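Local coordinates for protein L-threonine dehydrogenase (Flavobacterium frigidimaris, PDB 2YY7) that probably catalyses the NAD-dependent oxidation of L-threonine, binding its dinucleotide on a Rossmann-type domain of the epimerase/dehydratase family, at residues A[4-10]-A[29-35]; A[69-75]-A[110-116]. All coordinates share one frame; numbering follows the deposited sequence.

Contact 1 of 2, residues A[4-10]-A[29-35]; sequences KILIIGA and ENVIASD. With NAD (nicotinamide-adenine-dinucleotide), chain E.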
loop_
_atom_site.group_PDB
_atom_site.type_symbol
_atom_site.label_atom_id
_atom_site.label_comp_id
_atom_site.label_asym_id
_atom_site.label_seq_id
_atom_site.Cartn_x
_atom_site.Cartn_y
_atom_site.Cartn_z
ATOM N N LYS A 4 -13.175 -9.753 -26.627
ATOM C CA LYS A 4 -13.605 -8.432 -27.045
ATOM C C LYS A 4 -12.854 -7.543 -26.060
ATOM O O LYS A 4 -13.171 -7.513 -24.872
ATOM C CB LYS A 4 -15.116 -8.283 -26.880
ATOM C CG LYS A 4 -15.658 -7.027 -27.515
ATOM C CD LYS A 4 -15.329 -6.978 -29.003
ATOM C CE LYS A 4 -15.899 -5.723 -29.641
ATOM N NZ LYS A 4 -17.388 -5.687 -29.503
ATOM N N ILE A 5 -11.860 -6.826 -26.568
ATOM C CA ILE A 5 -10.991 -6.000 -25.741
ATOM C C ILE A 5 -11.281 -4.505 -25.645
ATOM O O ILE A 5 -11.606 -3.851 -26.633
ATOM C CB ILE A 5 -9.524 -6.168 -26.213
ATOM C CG1 ILE A 5 -9.150 -7.654 -26.209
ATOM C CG2 ILE A 5 -8.583 -5.368 -25.312
ATOM C CD1 ILE A 5 -7.874 -7.979 -26.966
ATOM N N LEU A 6 -11.142 -3.978 -24.435
ATOM C CA LEU A 6 -11.318 -2.556 -24.185
ATOM C C LEU A 6 -10.024 -2.044 -23.566
ATOM O O LEU A 6 -9.625 -2.480 -22.482
ATOM C CB LEU A 6 -12.481 -2.295 -23.224
ATOM C CG LEU A 6 -12.615 -0.831 -22.780
ATOM C CD1 LEU A 6 -12.875 0.065 -23.997
ATOM C CD2 LEU A 6 -13.745 -0.704 -21.764
ATOM N N ILE A 7 -9.349 -1.144 -24.273
ATOM C CA ILE A 7 -8.113 -0.566 -23.770
ATOM C C ILE A 7 -8.424 0.840 -23.263
ATOM O O ILE A 7 -8.826 1.713 -24.031
ATOM C CB ILE A 7 -7.042 -0.479 -24.875
ATOM C CG1 ILE A 7 -6.679 -1.886 -25.356
ATOM C CG2 ILE A 7 -5.804 0.231 -24.341
ATOM C CD1 ILE A 7 -5.794 -1.903 -26.578
ATOM N N ILE A 8 -8.255 1.043 -21.961
ATOM C CA ILE A 8 -8.515 2.335 -21.343
ATOM C C ILE A 8 -7.175 3.063 -21.262
ATOM O O ILE A 8 -6.218 2.549 -20.677
ATOM C CB ILE A 8 -9.121 2.145 -19.936
ATOM C CG1 ILE A 8 -10.395 1.300 -20.044
ATOM C CG2 ILE A 8 -9.446 3.498 -19.303
ATOM C CD1 ILE A 8 -11.061 1.019 -18.701
ATOM N N GLY A 9 -7.116 4.251 -21.865
ATOM C CA GLY A 9 -5.887 5.025 -21.900
ATOM C C GLY A 9 -5.098 4.574 -23.117
ATOM O O GLY A 9 -3.874 4.481 -23.077
ATOM N N ALA A 10 -5.815 4.310 -24.210
ATOM C CA ALA A 10 -5.218 3.814 -25.448
ATOM C C ALA A 10 -4.315 4.780 -26.203
ATOM O O ALA A 10 -3.538 4.355 -27.064
ATOM C CB ALA A 10 -6.326 3.308 -26.384
ATOM N N GLU A 29 -11.800 -4.509 -35.205
ATOM C CA GLU A 29 -13.013 -4.212 -34.455
ATOM C C GLU A 29 -13.211 -5.002 -33.163
ATOM O O GLU A 29 -14.198 -4.790 -32.461
ATOM C CB GLU A 29 -14.241 -4.383 -35.353
ATOM C CG GLU A 29 -14.313 -3.389 -36.510
ATOM C CD GLU A 29 -13.240 -3.629 -37.552
ATOM O OE1 GLU A 29 -12.866 -4.804 -37.757
ATOM O OE2 GLU A 29 -12.783 -2.648 -38.176
ATOM N N ASN A 30 -12.291 -5.911 -32.848
ATOM C CA ASN A 30 -12.397 -6.678 -31.609
ATOM C C ASN A 30 -11.691 -5.928 -30.483
ATOM O O ASN A 30 -11.801 -6.294 -29.313
ATOM C CB ASN A 30 -11.766 -8.061 -31.760
ATOM C CG ASN A 30 -12.667 -9.034 -32.479
ATOM O OD1 ASN A 30 -12.784 -9.007 -33.702
ATOM N ND2 ASN A 30 -13.322 -9.897 -31.720
ATOM N N VAL A 31 -10.961 -4.879 -30.853
ATOM C CA VAL A 31 -10.226 -4.071 -29.888
ATOM C C VAL A 31 -10.766 -2.643 -29.891
ATOM O O VAL A 31 -10.650 -1.925 -30.883
ATOM C CB VAL A 31 -8.721 -4.038 -30.224
ATOM C CG1 VAL A 31 -7.962 -3.305 -29.134
ATOM C CG2 VAL A 31 -8.189 -5.458 -30.398
ATOM N N ILE A 32 -11.366 -2.243 -28.774
ATOM C CA ILE A 32 -11.930 -0.907 -28.642
ATOM C C ILE A 32 -10.945 -0.019 -27.889
ATOM O O ILE A 32 -10.537 -0.346 -26.776
ATOM C CB ILE A 32 -13.259 -0.933 -27.842
ATOM C CG1 ILE A 32 -14.195 -2.020 -28.388
ATOM C CG2 ILE A 32 -13.923 0.438 -27.895
ATOM C CD1 ILE A 32 -14.611 -1.836 -29.830
ATOM N N ALA A 33 -10.557 1.097 -28.500
ATOM C CA ALA A 33 -9.631 2.031 -27.871
ATOM C C ALA A 33 -10.436 3.124 -27.180
ATOM O O ALA A 33 -11.398 3.639 -27.745
ATOM C CB ALA A 33 -8.702 2.646 -28.920
ATOM N N SER A 34 -10.051 3.470 -25.955
ATOM C CA SER A 34 -10.751 4.509 -25.207
ATOM C C SER A 34 -9.738 5.354 -24.451
ATOM O O SER A 34 -8.694 4.864 -24.026
ATOM C CB SER A 34 -11.762 3.900 -24.225
ATOM O OG SER A 34 -11.123 3.139 -23.215
ATOM N N ASP A 35 -10.058 6.631 -24.290
ATOM C CA ASP A 35 -9.172 7.562 -23.612
ATOM C C ASP A 35 -9.976 8.821 -23.303
ATOM O O ASP A 35 -11.039 9.042 -23.890
ATOM C CB ASP A 35 -7.996 7.885 -24.535
ATOM C CG ASP A 35 -6.808 8.444 -23.789
ATOM O OD1 ASP A 35 -6.866 9.619 -23.366
ATOM O OD2 ASP A 35 -5.818 7.697 -23.618
HETATM P PA NAD E . 0.767 7.702 -20.695
HETATM O O1A NAD E . 1.628 7.850 -21.901
HETATM O O2A NAD E . 0.803 8.841 -19.740
HETATM O O5B NAD E . -0.706 7.290 -21.101
HETATM C C5B NAD E . -1.779 7.442 -20.217
HETATM C C4B NAD E . -3.055 7.600 -21.007
HETATM O O4B NAD E . -4.143 7.564 -20.081
HETATM C C3B NAD E . -3.104 8.947 -21.766
HETATM O O3B NAD E . -3.401 8.758 -23.161
HETATM C C2B NAD E . -4.165 9.741 -20.994
HETATM O O2B NAD E . -4.878 10.644 -21.822
HETATM C C1B NAD E . -5.043 8.612 -20.433
HETATM N N9A NAD E . -5.877 9.047 -19.303
HETATM C C8A NAD E . -5.474 9.861 -18.244
HETATM N N7A NAD E . -6.530 10.044 -17.438
HETATM C C5A NAD E . -7.565 9.348 -17.959
HETATM C C6A NAD E . -8.883 9.224 -17.551
HETATM N N6A NAD E . -9.330 9.903 -16.516
HETATM N N1A NAD E . -9.746 8.466 -18.300
HETATM C C2A NAD E . -9.318 7.824 -19.452
HETATM N N3A NAD E . -8.016 7.958 -19.892
HETATM C C4A NAD E . -7.166 8.727 -19.136
HETATM O O3 NAD E . 1.272 6.441 -19.840
HETATM P PN NAD E . 1.933 5.049 -20.350
HETATM O O1N NAD E . 1.234 4.496 -21.557
HETATM O O2N NAD E . 3.405 5.259 -20.295
HETATM O O5D NAD E . 1.583 4.077 -19.097
HETATM C C5D NAD E . 0.402 3.263 -19.107
HETATM C C4D NAD E . 0.398 2.383 -17.826
HETATM O O4D NAD E . 1.623 1.681 -17.719
HETATM C C3D NAD E . 0.292 3.188 -16.528
HETATM O O3D NAD E . -0.442 2.422 -15.578
HETATM C C2D NAD E . 1.719 3.267 -16.042
HETATM O O2D NAD E . 1.710 3.542 -14.661
HETATM C C1D NAD E . 2.273 1.901 -16.448
HETATM N N1N NAD E . 3.750 1.957 -16.542
HETATM C C2N NAD E . 4.347 2.679 -17.555
HETATM C C3N NAD E . 5.735 2.727 -17.634
HETATM C C7N NAD E . 6.414 3.406 -18.793
HETATM O O7N NAD E . 7.796 3.453 -18.722
HETATM N N7N NAD E . 5.728 3.973 -19.801
HETATM C C4N NAD E . 6.523 2.063 -16.675
HETATM C C5N NAD E . 5.903 1.314 -15.670
HETATM C C6N NAD E . 4.525 1.280 -15.593
#

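Contact 2 of 2, residues A[69-75]-A[110-116]; sequences ITDIYLM and IKKIFWP. With NAD (nicotinamide-adenine-dinucleotide), chain E.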
loop_
_atom_site.group_PDB
_atom_site.type_symbol
_atom_site.label_atom_id
_atom_site.label_comp_id
_atom_site.label_asym_id
_atom_site.label_seq_id
_atom_site.Cartn_x
_atom_site.Cartn_y
_atom_site.Cartn_z
ATOM N N ILE A 69 -17.685 -6.268 -23.825
ATOM C CA ILE A 69 -16.290 -6.502 -23.461
ATOM C C ILE A 69 -16.043 -7.700 -22.556
ATOM O O ILE A 69 -16.796 -7.943 -21.611
ATOM C CB ILE A 69 -15.703 -5.252 -22.762
ATOM C CG1 ILE A 69 -15.781 -4.045 -23.706
ATOM C CG2 ILE A 69 -14.262 -5.523 -22.307
ATOM C CD1 ILE A 69 -15.031 -4.230 -25.005
ATOM N N THR A 70 -14.972 -8.438 -22.843
ATOM C CA THR A 70 -14.592 -9.589 -22.032
ATOM C C THR A 70 -13.259 -9.310 -21.328
ATOM O O THR A 70 -13.042 -9.767 -20.211
ATOM C CB THR A 70 -14.451 -10.879 -22.881
ATOM O OG1 THR A 70 -13.388 -10.723 -23.829
ATOM C CG2 THR A 70 -15.748 -11.175 -23.622
ATOM N N ASP A 71 -12.381 -8.550 -21.981
ATOM C CA ASP A 71 -11.070 -8.214 -21.422
ATOM C C ASP A 71 -10.827 -6.703 -21.332
ATOM O O ASP A 71 -11.126 -5.958 -22.263
ATOM C CB ASP A 71 -9.936 -8.797 -22.278
ATOM C CG ASP A 71 -9.957 -10.312 -22.357
ATOM O OD1 ASP A 71 -8.873 -10.883 -22.610
ATOM O OD2 ASP A 71 -11.031 -10.929 -22.187
ATOM N N ILE A 72 -10.262 -6.256 -20.216
ATOM C CA ILE A 72 -9.952 -4.842 -20.054
ATOM C C ILE A 72 -8.481 -4.642 -19.715
ATOM O O ILE A 72 -7.948 -5.288 -18.809
ATOM C CB ILE A 72 -10.797 -4.173 -18.937
ATOM C CG1 ILE A 72 -12.251 -4.030 -19.391
ATOM C CG2 ILE A 72 -10.216 -2.787 -18.594
ATOM C CD1 ILE A 72 -13.120 -3.244 -18.430
ATOM N N TYR A 73 -7.828 -3.769 -20.478
ATOM C CA TYR A 73 -6.436 -3.410 -20.242
ATOM C C TYR A 73 -6.523 -1.967 -19.736
ATOM O O TYR A 73 -6.752 -1.041 -20.521
ATOM C CB TYR A 73 -5.617 -3.456 -21.541
ATOM C CG TYR A 73 -5.388 -4.845 -22.101
ATOM C CD1 TYR A 73 -4.110 -5.414 -22.111
ATOM C CD2 TYR A 73 -6.442 -5.583 -22.638
ATOM C CE1 TYR A 73 -3.888 -6.687 -22.651
ATOM C CE2 TYR A 73 -6.234 -6.858 -23.179
ATOM C CZ TYR A 73 -4.956 -7.403 -23.183
ATOM O OH TYR A 73 -4.751 -8.656 -23.716
ATOM N N LEU A 74 -6.374 -1.786 -18.425
ATOM C CA LEU A 74 -6.444 -0.461 -17.800
ATOM C C LEU A 74 -5.067 0.194 -17.771
ATOM O O LEU A 74 -4.252 -0.069 -16.881
ATOM C CB LEU A 74 -6.987 -0.587 -16.376
ATOM C CG LEU A 74 -7.011 0.662 -15.485
ATOM C CD1 LEU A 74 -7.875 1.743 -16.107
ATOM C CD2 LEU A 74 -7.547 0.283 -14.117
ATOM N N MET A 75 -4.821 1.062 -18.741
ATOM C CA MET A 75 -3.537 1.733 -18.857
ATOM C C MET A 75 -3.545 3.157 -18.327
ATOM O O MET A 75 -2.488 3.745 -18.133
ATOM C CB MET A 75 -3.098 1.743 -20.323
ATOM C CG MET A 75 -3.235 0.392 -21.007
ATOM S SD MET A 75 -2.348 -0.925 -20.134
ATOM C CE MET A 75 -0.699 -0.718 -20.804
ATOM N N ILE A 110 -17.118 -8.637 -16.870
ATOM C CA ILE A 110 -15.963 -8.836 -17.745
ATOM C C ILE A 110 -15.287 -10.111 -17.246
ATOM O O ILE A 110 -15.554 -10.562 -16.132
ATOM C CB ILE A 110 -14.954 -7.653 -17.707
ATOM C CG1 ILE A 110 -14.347 -7.513 -16.313
ATOM C CG2 ILE A 110 -15.650 -6.351 -18.121
ATOM C CD1 ILE A 110 -13.249 -6.469 -16.244
ATOM N N LYS A 111 -14.416 -10.694 -18.060
ATOM C CA LYS A 111 -13.759 -11.940 -17.685
ATOM C C LYS A 111 -12.307 -11.835 -17.232
ATOM O O LYS A 111 -11.887 -12.547 -16.321
ATOM C CB LYS A 111 -13.815 -12.931 -18.859
ATOM C CG LYS A 111 -15.211 -13.292 -19.337
ATOM C CD LYS A 111 -15.147 -14.340 -20.444
ATOM C CE LYS A 111 -16.537 -14.737 -20.915
ATOM N NZ LYS A 111 -16.497 -15.782 -21.983
ATOM N N LYS A 112 -11.539 -10.961 -17.872
ATOM C CA LYS A 112 -10.125 -10.842 -17.556
ATOM C C LYS A 112 -9.653 -9.391 -17.497
ATOM O O LYS A 112 -10.201 -8.513 -18.165
ATOM C CB LYS A 112 -9.324 -11.611 -18.617
ATOM C CG LYS A 112 -7.840 -11.812 -18.328
ATOM C CD LYS A 112 -7.143 -12.537 -19.491
ATOM C CE LYS A 112 -7.719 -13.934 -19.723
ATOM N NZ LYS A 112 -7.041 -14.653 -20.854
ATOM N N ILE A 113 -8.619 -9.154 -16.700
ATOM C CA ILE A 113 -8.070 -7.818 -16.550
ATOM C C ILE A 113 -6.557 -7.801 -16.612
ATOM O O ILE A 113 -5.888 -8.701 -16.090
ATOM C CB ILE A 113 -8.439 -7.199 -15.175
ATOM C CG1 ILE A 113 -9.946 -6.978 -15.070
ATOM C CG2 ILE A 113 -7.690 -5.879 -14.978
ATOM C CD1 ILE A 113 -10.395 -6.596 -13.674
ATOM N N PHE A 114 -6.022 -6.784 -17.279
ATOM C CA PHE A 114 -4.589 -6.572 -17.292
ATOM C C PHE A 114 -4.437 -5.180 -16.698
ATOM O O PHE A 114 -5.090 -4.231 -17.143
ATOM C CB PHE A 114 -3.956 -6.541 -18.683
ATOM C CG PHE A 114 -2.500 -6.121 -18.646
ATOM C CD1 PHE A 114 -1.521 -7.008 -18.193
ATOM C CD2 PHE A 114 -2.129 -4.808 -18.938
ATOM C CE1 PHE A 114 -0.197 -6.599 -18.023
ATOM C CE2 PHE A 114 -0.805 -4.380 -18.772
ATOM C CZ PHE A 114 0.163 -5.279 -18.310
ATOM N N TRP A 115 -3.595 -5.070 -15.683
ATOM C CA TRP A 115 -3.336 -3.796 -15.037
ATOM C C TRP A 115 -1.843 -3.785 -14.747
ATOM O O TRP A 115 -1.337 -4.646 -14.037
ATOM C CB TRP A 115 -4.124 -3.677 -13.735
ATOM C CG TRP A 115 -3.732 -2.464 -12.947
ATOM C CD1 TRP A 115 -4.077 -1.167 -13.201
ATOM C CD2 TRP A 115 -2.842 -2.432 -11.829
ATOM N NE1 TRP A 115 -3.454 -0.327 -12.311
ATOM C CE2 TRP A 115 -2.689 -1.079 -11.456
ATOM C CE3 TRP A 115 -2.154 -3.416 -11.107
ATOM C CZ2 TRP A 115 -1.874 -0.684 -10.389
ATOM C CZ3 TRP A 115 -1.341 -3.023 -10.044
ATOM C CH2 TRP A 115 -1.211 -1.669 -9.696
ATOM N N PRO A 116 -1.113 -2.812 -15.305
ATOM C CA PRO A 116 0.324 -2.779 -15.057
ATOM C C PRO A 116 0.745 -2.037 -13.800
ATOM O O PRO A 116 0.179 -0.996 -13.447
ATOM C CB PRO A 116 0.857 -2.107 -16.307
ATOM C CG PRO A 116 -0.197 -1.035 -16.541
ATOM C CD PRO A 116 -1.501 -1.798 -16.308
HETATM P PA NAD E . 0.767 7.702 -20.695
HETATM O O1A NAD E . 1.628 7.850 -21.901
HETATM O O2A NAD E . 0.803 8.841 -19.740
HETATM O O5B NAD E . -0.706 7.290 -21.101
HETATM C C5B NAD E . -1.779 7.442 -20.217
HETATM C C4B NAD E . -3.055 7.600 -21.007
HETATM O O4B NAD E . -4.143 7.564 -20.081
HETATM C C3B NAD E . -3.104 8.947 -21.766
HETATM O O3B NAD E . -3.401 8.758 -23.161
HETATM C C2B NAD E . -4.165 9.741 -20.994
HETATM O O2B NAD E . -4.878 10.644 -21.822
HETATM C C1B NAD E . -5.043 8.612 -20.433
HETATM N N9A NAD E . -5.877 9.047 -19.303
HETATM C C8A NAD E . -5.474 9.861 -18.244
HETATM N N7A NAD E . -6.530 10.044 -17.438
HETATM C C5A NAD E . -7.565 9.348 -17.959
HETATM C C6A NAD E . -8.883 9.224 -17.551
HETATM N N6A NAD E . -9.330 9.903 -16.516
HETATM N N1A NAD E . -9.746 8.466 -18.300
HETATM C C2A NAD E . -9.318 7.824 -19.452
HETATM N N3A NAD E . -8.016 7.958 -19.892
HETATM C C4A NAD E . -7.166 8.727 -19.136
HETATM O O3 NAD E . 1.272 6.441 -19.840
HETATM P PN NAD E . 1.933 5.049 -20.350
HETATM O O1N NAD E . 1.234 4.496 -21.557
HETATM O O2N NAD E . 3.405 5.259 -20.295
HETATM O O5D NAD E . 1.583 4.077 -19.097
HETATM C C5D NAD E . 0.402 3.263 -19.107
HETATM C C4D NAD E . 0.398 2.383 -17.826
HETATM O O4D NAD E . 1.623 1.681 -17.719
HETATM C C3D NAD E . 0.292 3.188 -16.528
HETATM O O3D NAD E . -0.442 2.422 -15.578
HETATM C C2D NAD E . 1.719 3.267 -16.042
HETATM O O2D NAD E . 1.710 3.542 -14.661
HETATM C C1D NAD E . 2.273 1.901 -16.448
HETATM N N1N NAD E . 3.750 1.957 -16.542
HETATM C C2N NAD E . 4.347 2.679 -17.555
HETATM C C3N NAD E . 5.735 2.727 -17.634
HETATM C C7N NAD E . 6.414 3.406 -18.793
HETATM O O7N NAD E . 7.796 3.453 -18.722
HETATM N N7N NAD E . 5.728 3.973 -19.801
HETATM C C4N NAD E . 6.523 2.063 -16.675
HETATM C C5N NAD E . 5.903 1.314 -15.670
HETATM C C6N NAD E . 4.525 1.280 -15.593
HETATM O O HOH W 1 -8.030 -13.323 -23.107
#

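Contact 1 of 2, residues A[4-10]-A[29-35]
I5 to I8 pair with V31 to S34 as neighbouring parallel strands, their axes 4.7 Å apart at 19°, through backbone bonds such as I32 N to I5 O (2.7 Å) and I7 N to I32 O. At the last pair S34 O takes the regular bond from G9 N and a second from A10 N, which reach it from opposite faces of its carbonyl plane and tie the turn after strand 5-8 to its neighbour. I7 O is gripped twice as well: S34 N donates to it, and S34 OG adds a second bond from above the carbonyl plane at 2.8 Å. OG stands between the backbone N and the carbonyl carbon (chi1 65°), a torsion that points it across to I7 O. On this face L6 CD1 lies against S34 OG and I32 CB. The face of I5, I7, V31 and A33 is packed by apolar side chains: those of I7 and V31 cross obliquely, CD1 against CG1 at 3.6 Å, A10 CB comes from the turn to meet A33 CB at 3.5 Å, and L22 of helix 13-26 packs on I5 and I7. At the strand ends D35 turns its carboxylate to the cofactor, OD1 accepting from NAD O2B and OD2 from NAD O3B, both at 2.7 Å. OD1 also accepts a hydrogen bond from R37 N and OD2 one from C11 N, fixing the group's rotation. G9 CA lies 3.2 Å from D35 OD2 and 3.6 Å from NAD O4B. This is the first beta-alpha-beta unit of a Rossmann fold, with the glycine-rich turn (GxxGxxG) after the first strand and an acidic residue ending the second to hold the adenosine ribose.

Contact 2 of 2, residues A[69-75]-A[110-116]
Y73 and F114 meet at about a right angle as side chains on adjoining parallel strands, Y73 CD1 resting 3.6 Å from F114 CB. Their ring planes are inclined at 39°, their centroids 5.8 Å apart. F114 has CG anti to its backbone N (chi1 172°), which carries its ring along the strand towards M75; the M75 chain bends twice and brings SD to the ring edge, 4.0 Å from F114 CE2, a Met-aromatic contact. M75 SD also touches P116 CD. On the opposite face, apolar from its start, the I72 and I110 side chains cross nearly perpendicularly, CD1 against CD1 at 3.9 Å, and farther along L74 lies alongside W115, CD2 against the indole CD1. D71 and K112 run side by side in the same direction, yet OD1 and NZ stay 4.5 Å apart; a water donating to OD1 and accepting from NZ joins them, and M227 O takes a further bond from NZ. T70 OG1 meets D71 OD2 from above the carboxylate plane, while T70 O receives both K111 N and K112 N. The nearby K112 charge, linked through water without a direct salt bridge, would probably help keep the buried D71 ionised, while sulfur and ring packing seat M75 and P116 beside the NAD ribose on the nicotinamide side.

How the contacts relate
Contacts 1 and 2 are two pairings in the parallel region of one sheet, separated by the pairing of strand 5-8 with strand 71-74: K4 O and I8 O probably accept from T70 N and M75 N, and I5 CG2 packs on Y73 CD2. Both are largely buried, with their more exposed residues at the strand starts and the cofactor at the far ends. Contact 1 spans a single helix and meets the cofactor through polar bonds. Contact 2, in which the segments are separated by a longer helical connection, is richer in aromatic and sulfur packing and meets the other ribose through close contacts instead.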